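Long-range contact in putative fusidic acid resistance protein (Staphylococcus aureus, PDB 2YB5), which confers resistance to fusidic acid, probably by binding elongation factor G and helping to clear it from drug-stalled ribosomes: residues Glu88-Val102 and Tyr132-Tyr146. Residues are numbered along the deposited sequence; the frame is centred on the assembly and turned at random.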
loop_
_atom_site.group_PDB
_atom_site.type_symbol
_atom_site.label_atom_id
_atom_site.label_comp_id
_atom_site.label_asym_id
_atom_site.label_seq_id
_atom_site.Cartn_x
_atom_site.Cartn_y
_atom_site.Cartn_z
ATOM N N GLU A 88 -11.834 3.981 3.348
ATOM C CA GLU A 88 -13.253 4.255 3.089
ATOM C C GLU A 88 -13.526 4.124 1.596
ATOM O O GLU A 88 -12.841 4.741 0.769
ATOM C CB GLU A 88 -13.641 5.647 3.587
ATOM C CG GLU A 88 -13.412 5.806 5.091
ATOM C CD GLU A 88 -13.827 7.160 5.630
ATOM O OE1 GLU A 88 -14.238 8.035 4.831
ATOM O OE2 GLU A 88 -13.737 7.345 6.862
ATOM N N ILE A 89 -14.485 3.277 1.263
ATOM C CA ILE A 89 -14.836 3.029 -0.109
ATOM C C ILE A 89 -16.034 3.923 -0.424
ATOM O O ILE A 89 -17.018 3.905 0.312
ATOM C CB ILE A 89 -15.237 1.560 -0.346
ATOM C CG1 ILE A 89 -14.124 0.608 0.100
ATOM C CG2 ILE A 89 -15.554 1.349 -1.810
ATOM C CD1 ILE A 89 -14.362 -0.847 -0.318
ATOM N N PRO A 90 -15.951 4.712 -1.500
ATOM C CA PRO A 90 -17.051 5.608 -1.841
ATOM C C PRO A 90 -18.405 4.895 -1.973
ATOM O O PRO A 90 -18.451 3.727 -2.337
ATOM C CB PRO A 90 -16.648 6.162 -3.205
ATOM C CG PRO A 90 -15.213 5.991 -3.296
ATOM C CD PRO A 90 -14.836 4.815 -2.453
ATOM N N SER A 91 -19.486 5.618 -1.727
ATOM C CA SER A 91 -20.841 5.121 -2.013
ATOM C C SER A 91 -21.026 4.923 -3.519
ATOM O O SER A 91 -20.156 5.324 -4.313
ATOM C CB SER A 91 -21.863 6.109 -1.504
ATOM O OG SER A 91 -21.895 7.242 -2.347
ATOM N N SER A 92 -22.149 4.330 -3.924
ATOM C CA SER A 92 -22.429 4.118 -5.368
ATOM C C SER A 92 -22.518 5.446 -6.125
ATOM O O SER A 92 -21.926 5.602 -7.203
ATOM C CB SER A 92 -23.720 3.305 -5.585
ATOM O OG SER A 92 -24.870 3.959 -5.063
ATOM N N SER A 93 -23.220 6.418 -5.552
ATOM C CA SER A 93 -23.325 7.726 -6.198
ATOM C C SER A 93 -21.970 8.454 -6.205
ATOM O O SER A 93 -21.611 9.058 -7.203
ATOM C CB SER A 93 -24.438 8.586 -5.585
ATOM O OG SER A 93 -24.196 8.844 -4.221
ATOM N N GLN A 94 -21.186 8.357 -5.144
ATOM C CA GLN A 94 -19.847 8.985 -5.161
ATOM C C GLN A 94 -18.961 8.404 -6.268
ATOM O O GLN A 94 -18.280 9.128 -6.959
ATOM C CB GLN A 94 -19.137 8.812 -3.833
ATOM C CG GLN A 94 -19.671 9.630 -2.677
ATOM C CD GLN A 94 -18.864 9.386 -1.397
ATOM O OE1 GLN A 94 -18.901 8.295 -0.826
ATOM N NE2 GLN A 94 -18.124 10.402 -0.957
ATOM N N LEU A 95 -18.966 7.083 -6.394
ATOM C CA LEU A 95 -18.241 6.368 -7.444
ATOM C C LEU A 95 -18.709 6.785 -8.838
ATOM O O LEU A 95 -17.901 7.057 -9.723
ATOM C CB LEU A 95 -18.455 4.867 -7.256
ATOM C CG LEU A 95 -17.384 3.880 -7.687
ATOM C CD1 LEU A 95 -16.001 4.214 -7.081
ATOM C CD2 LEU A 95 -17.825 2.493 -7.239
ATOM N N GLU A 96 -20.021 6.817 -9.032
ATOM C CA GLU A 96 -20.584 7.254 -10.299
ATOM C C GLU A 96 -20.186 8.704 -10.633
ATOM O O GLU A 96 -19.926 9.015 -11.800
ATOM C CB GLU A 96 -22.102 7.047 -10.307
ATOM C CG GLU A 96 -22.461 5.557 -10.376
ATOM C CD GLU A 96 -23.876 5.217 -9.926
ATOM O OE1 GLU A 96 -24.610 6.082 -9.387
ATOM O OE2 GLU A 96 -24.258 4.045 -10.125
ATOM N N LYS A 97 -20.080 9.559 -9.612
ATOM C CA LYS A 97 -19.660 10.948 -9.811
ATOM C C LYS A 97 -18.190 11.067 -10.191
ATOM O O LYS A 97 -17.832 11.833 -11.079
ATOM C CB LYS A 97 -19.922 11.779 -8.555
ATOM C CG LYS A 97 -19.460 13.236 -8.689
ATOM C CD LYS A 97 -20.214 14.126 -7.723
ATOM C CE LYS A 97 -19.942 15.607 -7.977
ATOM N NZ LYS A 97 -21.011 16.440 -7.337
ATOM N N ILE A 98 -17.340 10.316 -9.501
ATOM C CA ILE A 98 -15.913 10.275 -9.822
ATOM C C ILE A 98 -15.715 9.859 -11.281
ATOM O O ILE A 98 -14.907 10.455 -11.996
ATOM C CB ILE A 98 -15.166 9.304 -8.888
ATOM C CG1 ILE A 98 -15.128 9.872 -7.470
ATOM C CG2 ILE A 98 -13.739 9.020 -9.407
ATOM C CD1 ILE A 98 -14.764 8.837 -6.404
ATOM N N PHE A 99 -16.462 8.849 -11.723
ATOM C CA PHE A 99 -16.387 8.373 -13.109
ATOM C C PHE A 99 -17.642 8.760 -13.915
ATOM O O PHE A 99 -18.194 7.947 -14.661
ATOM C CB PHE A 99 -16.148 6.864 -13.120
ATOM C CG PHE A 99 -14.860 6.468 -12.459
ATOM C CD1 PHE A 99 -13.647 6.861 -13.001
ATOM C CD2 PHE A 99 -14.856 5.736 -11.292
ATOM C CE1 PHE A 99 -12.460 6.512 -12.397
ATOM C CE2 PHE A 99 -13.660 5.384 -10.676
ATOM C CZ PHE A 99 -12.467 5.769 -11.230
ATOM N N ARG A 100 -18.042 10.027 -13.765
ATOM C CA ARG A 100 -19.274 10.600 -14.347
ATOM C C ARG A 100 -19.448 10.334 -15.848
ATOM O O ARG A 100 -20.568 10.137 -16.316
ATOM C CB ARG A 100 -19.279 12.122 -14.091
ATOM C CG ARG A 100 -20.416 12.923 -14.727
ATOM C CD ARG A 100 -21.723 12.757 -13.986
ATOM N NE ARG A 100 -21.673 13.398 -12.668
ATOM C CZ ARG A 100 -21.936 14.683 -12.428
ATOM N NH1 ARG A 100 -22.290 15.512 -13.413
ATOM N NH2 ARG A 100 -21.844 15.144 -11.183
ATOM N N LYS A 101 -18.350 10.346 -16.596
ATOM C CA LYS A 101 -18.416 10.162 -18.050
ATOM C C LYS A 101 -18.577 8.700 -18.483
ATOM O O LYS A 101 -18.857 8.436 -19.657
ATOM C CB LYS A 101 -17.176 10.756 -18.726
ATOM C CG LYS A 101 -17.088 12.278 -18.650
ATOM C CD LYS A 101 -15.839 12.763 -19.363
ATOM C CE LYS A 101 -15.647 14.268 -19.249
ATOM N NZ LYS A 101 -14.403 14.715 -19.966
ATOM N N VAL A 102 -18.392 7.764 -17.553
ATOM C CA VAL A 102 -18.507 6.342 -17.855
ATOM C C VAL A 102 -19.965 5.926 -17.701
ATOM O O VAL A 102 -20.515 5.963 -16.604
ATOM C CB VAL A 102 -17.595 5.501 -16.931
ATOM C CG1 VAL A 102 -17.778 4.006 -17.173
ATOM C CG2 VAL A 102 -16.139 5.901 -17.133
ATOM N N TYR A 132 -9.674 0.567 -12.982
ATOM C CA TYR A 132 -10.107 1.750 -12.270
ATOM C C TYR A 132 -9.307 1.841 -10.981
ATOM O O TYR A 132 -9.059 0.816 -10.338
ATOM C CB TYR A 132 -11.583 1.615 -11.899
ATOM C CG TYR A 132 -12.525 1.647 -13.058
ATOM C CD1 TYR A 132 -13.011 2.852 -13.533
ATOM C CD2 TYR A 132 -12.958 0.477 -13.666
ATOM C CE1 TYR A 132 -13.884 2.899 -14.574
ATOM C CE2 TYR A 132 -13.842 0.514 -14.720
ATOM C CZ TYR A 132 -14.298 1.733 -15.172
ATOM O OH TYR A 132 -15.181 1.809 -16.218
ATOM N N ILE A 133 -8.917 3.057 -10.598
ATOM C CA ILE A 133 -8.165 3.287 -9.372
ATOM C C ILE A 133 -8.796 4.438 -8.601
ATOM O O ILE A 133 -8.938 5.511 -9.142
ATOM C CB ILE A 133 -6.677 3.594 -9.669
ATOM C CG1 ILE A 133 -5.946 2.312 -10.088
ATOM C CG2 ILE A 133 -5.990 4.242 -8.456
ATOM C CD1 ILE A 133 -4.676 2.548 -10.950
ATOM N N VAL A 134 -9.189 4.196 -7.355
ATOM C CA VAL A 134 -9.782 5.210 -6.494
ATOM C C VAL A 134 -8.929 5.336 -5.227
ATOM O O VAL A 134 -8.425 4.339 -4.700
ATOM C CB VAL A 134 -11.261 4.871 -6.143
ATOM C CG1 VAL A 134 -11.826 5.808 -5.074
ATOM C CG2 VAL A 134 -12.134 4.920 -7.418
ATOM N N TYR A 135 -8.768 6.575 -4.774
ATOM C CA TYR A 135 -7.947 6.920 -3.620
ATOM C C TYR A 135 -8.384 8.265 -3.030
ATOM O O TYR A 135 -9.190 9.001 -3.625
ATOM C CB TYR A 135 -6.462 6.980 -4.024
ATOM C CG TYR A 135 -6.180 8.008 -5.104
ATOM C CD1 TYR A 135 -5.880 9.322 -4.766
ATOM C CD2 TYR A 135 -6.242 7.677 -6.458
ATOM C CE1 TYR A 135 -5.633 10.274 -5.744
ATOM C CE2 TYR A 135 -6.021 8.622 -7.438
ATOM C CZ TYR A 135 -5.709 9.922 -7.067
ATOM O OH TYR A 135 -5.478 10.885 -8.000
ATOM N N LYS A 136 -7.852 8.561 -1.849
ATOM C CA LYS A 136 -8.015 9.867 -1.207
ATOM C C LYS A 136 -6.793 10.724 -1.508
ATOM O O LYS A 136 -5.665 10.244 -1.406
ATOM C CB LYS A 136 -8.137 9.705 0.302
ATOM C CG LYS A 136 -9.420 9.052 0.772
ATOM C CD LYS A 136 -10.622 9.970 0.642
ATOM C CE LYS A 136 -11.804 9.469 1.464
ATOM N NZ LYS A 136 -11.707 9.875 2.903
ATOM N N ASN A 137 -7.014 11.990 -1.858
ATOM C CA ASN A 137 -5.910 12.914 -2.124
ATOM C C ASN A 137 -5.391 13.585 -0.843
ATOM O O ASN A 137 -5.867 13.304 0.255
ATOM C CB ASN A 137 -6.303 13.963 -3.185
ATOM C CG ASN A 137 -7.422 14.871 -2.734
ATOM O OD1 ASN A 137 -7.652 15.039 -1.543
ATOM N ND2 ASN A 137 -8.124 15.473 -3.691
ATOM N N LEU A 138 -4.396 14.455 -0.999
ATOM C CA LEU A 138 -3.827 15.213 0.119
ATOM C C LEU A 138 -4.842 16.002 0.943
ATOM O O LEU A 138 -4.593 16.264 2.118
ATOM C CB LEU A 138 -2.708 16.139 -0.391
ATOM C CG LEU A 138 -1.316 15.500 -0.418
ATOM C CD1 LEU A 138 -0.518 15.836 -1.698
ATOM C CD2 LEU A 138 -0.518 15.901 0.820
ATOM N N ASP A 139 -5.984 16.361 0.344
ATOM C CA ASP A 139 -7.072 17.050 1.053
ATOM C C ASP A 139 -8.123 16.090 1.626
ATOM O O ASP A 139 -9.240 16.511 1.948
ATOM C CB ASP A 139 -7.806 18.018 0.108
ATOM C CG ASP A 139 -6.909 19.083 -0.474
ATOM O OD1 ASP A 139 -6.071 19.644 0.272
ATOM O OD2 ASP A 139 -7.056 19.367 -1.688
ATOM N N ASP A 140 -7.775 14.810 1.737
ATOM C CA ASP A 140 -8.686 13.776 2.238
ATOM C C ASP A 140 -9.995 13.685 1.444
ATOM O O ASP A 140 -11.058 13.440 2.020
ATOM C CB ASP A 140 -8.971 13.977 3.741
ATOM C CG ASP A 140 -9.825 12.854 4.337
ATOM O OD1 ASP A 140 -9.588 11.677 3.992
ATOM O OD2 ASP A 140 -10.742 13.148 5.142
ATOM N N LYS A 141 -9.930 13.875 0.125
ATOM C CA LYS A 141 -11.112 13.644 -0.713
ATOM C C LYS A 141 -10.831 12.678 -1.852
ATOM O O LYS A 141 -9.675 12.493 -2.273
ATOM C CB LYS A 141 -11.734 14.945 -1.226
ATOM C CG LYS A 141 -10.822 15.885 -1.965
ATOM C CD LYS A 141 -11.454 17.283 -2.073
ATOM C CE LYS A 141 -10.471 18.299 -2.655
ATOM N NZ LYS A 141 -9.941 17.882 -3.991
ATOM N N PHE A 142 -11.910 12.066 -2.336
ATOM C CA PHE A 142 -11.813 10.996 -3.304
ATOM C C PHE A 142 -11.424 11.544 -4.662
ATOM O O PHE A 142 -11.958 12.551 -5.115
ATOM C CB PHE A 142 -13.139 10.235 -3.428
ATOM C CG PHE A 142 -13.415 9.287 -2.294
ATOM C CD1 PHE A 142 -12.518 8.267 -1.980
ATOM C CD2 PHE A 142 -14.608 9.380 -1.577
ATOM C CE1 PHE A 142 -12.784 7.370 -0.935
ATOM C CE2 PHE A 142 -14.892 8.492 -0.537
ATOM C CZ PHE A 142 -13.972 7.485 -0.211
ATOM N N GLU A 143 -10.446 10.889 -5.276
ATOM C CA GLU A 143 -10.128 11.075 -6.678
ATOM C C GLU A 143 -10.132 9.700 -7.321
ATOM O O GLU A 143 -10.101 8.679 -6.629
ATOM C CB GLU A 143 -8.755 11.732 -6.853
ATOM C CG GLU A 143 -8.777 13.238 -6.657
ATOM C CD GLU A 143 -7.399 13.856 -6.659
ATOM O OE1 GLU A 143 -6.402 13.124 -6.881
ATOM O OE2 GLU A 143 -7.317 15.080 -6.428
ATOM N N GLY A 144 -10.176 9.685 -8.645
ATOM C CA GLY A 144 -10.166 8.452 -9.398
ATOM C C GLY A 144 -9.618 8.659 -10.796
ATOM O O GLY A 144 -9.692 9.761 -11.370
ATOM N N ILE A 145 -9.065 7.586 -11.339
ATOM C CA ILE A 145 -8.532 7.566 -12.684
ATOM C C ILE A 145 -8.849 6.183 -13.245
ATOM O O ILE A 145 -9.063 5.247 -12.482
ATOM C CB ILE A 145 -7.004 7.824 -12.639
ATOM C CG1 ILE A 145 -6.454 8.172 -14.018
ATOM C CG2 ILE A 145 -6.272 6.617 -12.059
ATOM C CD1 ILE A 145 -4.937 8.428 -14.031
ATOM N N TYR A 146 -8.901 6.052 -14.563
ATOM C CA TYR A 146 -8.970 4.733 -15.194
ATOM C C TYR A 146 -8.193 4.722 -16.500
ATOM O O TYR A 146 -7.880 5.772 -17.049
ATOM C CB TYR A 146 -10.414 4.297 -15.440
ATOM C CG TYR A 146 -11.157 5.042 -16.526
ATOM C CD1 TYR A 146 -11.118 4.609 -17.855
ATOM C CD2 TYR A 146 -11.933 6.150 -16.226
ATOM C CE1 TYR A 146 -11.806 5.288 -18.853
ATOM C CE2 TYR A 146 -12.639 6.828 -17.214
ATOM C CZ TYR A 146 -12.572 6.398 -18.522
ATOM O OH TYR A 146 -13.270 7.080 -19.491
#
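Phe99, the first residue past helix 92-98, drops its ring beside Gly144 in the hairpin formed by strands 132-136 and 142-146, where the lack of a side chain leaves room for a large aromatic knob. Ile98 shares this hollow: its CG2, anti to the backbone N, lies 3.6 Å from Gly144 CA, and the bare CA lets both this methyl and the Phe99 ring come so close. The same CG2 sits over one face of the Phe99 ring. Over the opposite face comes the edge of Tyr132, in a T-shaped pair with centroids 5.0 Å apart and planes at 71°. The rim of Phe99 is fenced by Val134 CG2, 3.6 Å from Phe99 CE2, and by Ile145 O. Tyr146 meets the ring obliquely. Val102 then wedges in beyond, CG2 against Tyr146 CE2 and CG1 against Tyr132 OH, a hydroxyl hydrogen-bonded to Arg130.

At the other end the relation is reversed, and Phe142 of the hairpin is the knob, its ring slotted between Pro90 and Lys136. Pro90 CG stands 3.5 Å from the centroid, almost on the ring normal, a CH-pi contact; CE of Lys136 sits over the opposite face, toward its rim. At the ring edge lie Glu88 O, 3.1 Å from Phe142 CZ, and Gln94 NE2, whose amide is turned 78° from the ring plane. That amide is held by the capping box, in which Ser91 N donates to Gln94 OE1 over 2.9 Å. Lys136, bent at chi2, brings NZ to Asp140 and, through a long salt bridge, to Glu88.

The axes of the short segments, helix 92-98 and strand 142-146, cross at -54° on one face of the antiparallel sheet of the treble-clef zinc-finger region. Trp123 of the adjoining strand 121-125 extends the apolar floor beneath Leu95 and Phe99, whereas Tyr135 and Ile145 point away from this contact and pack against helix 204-214.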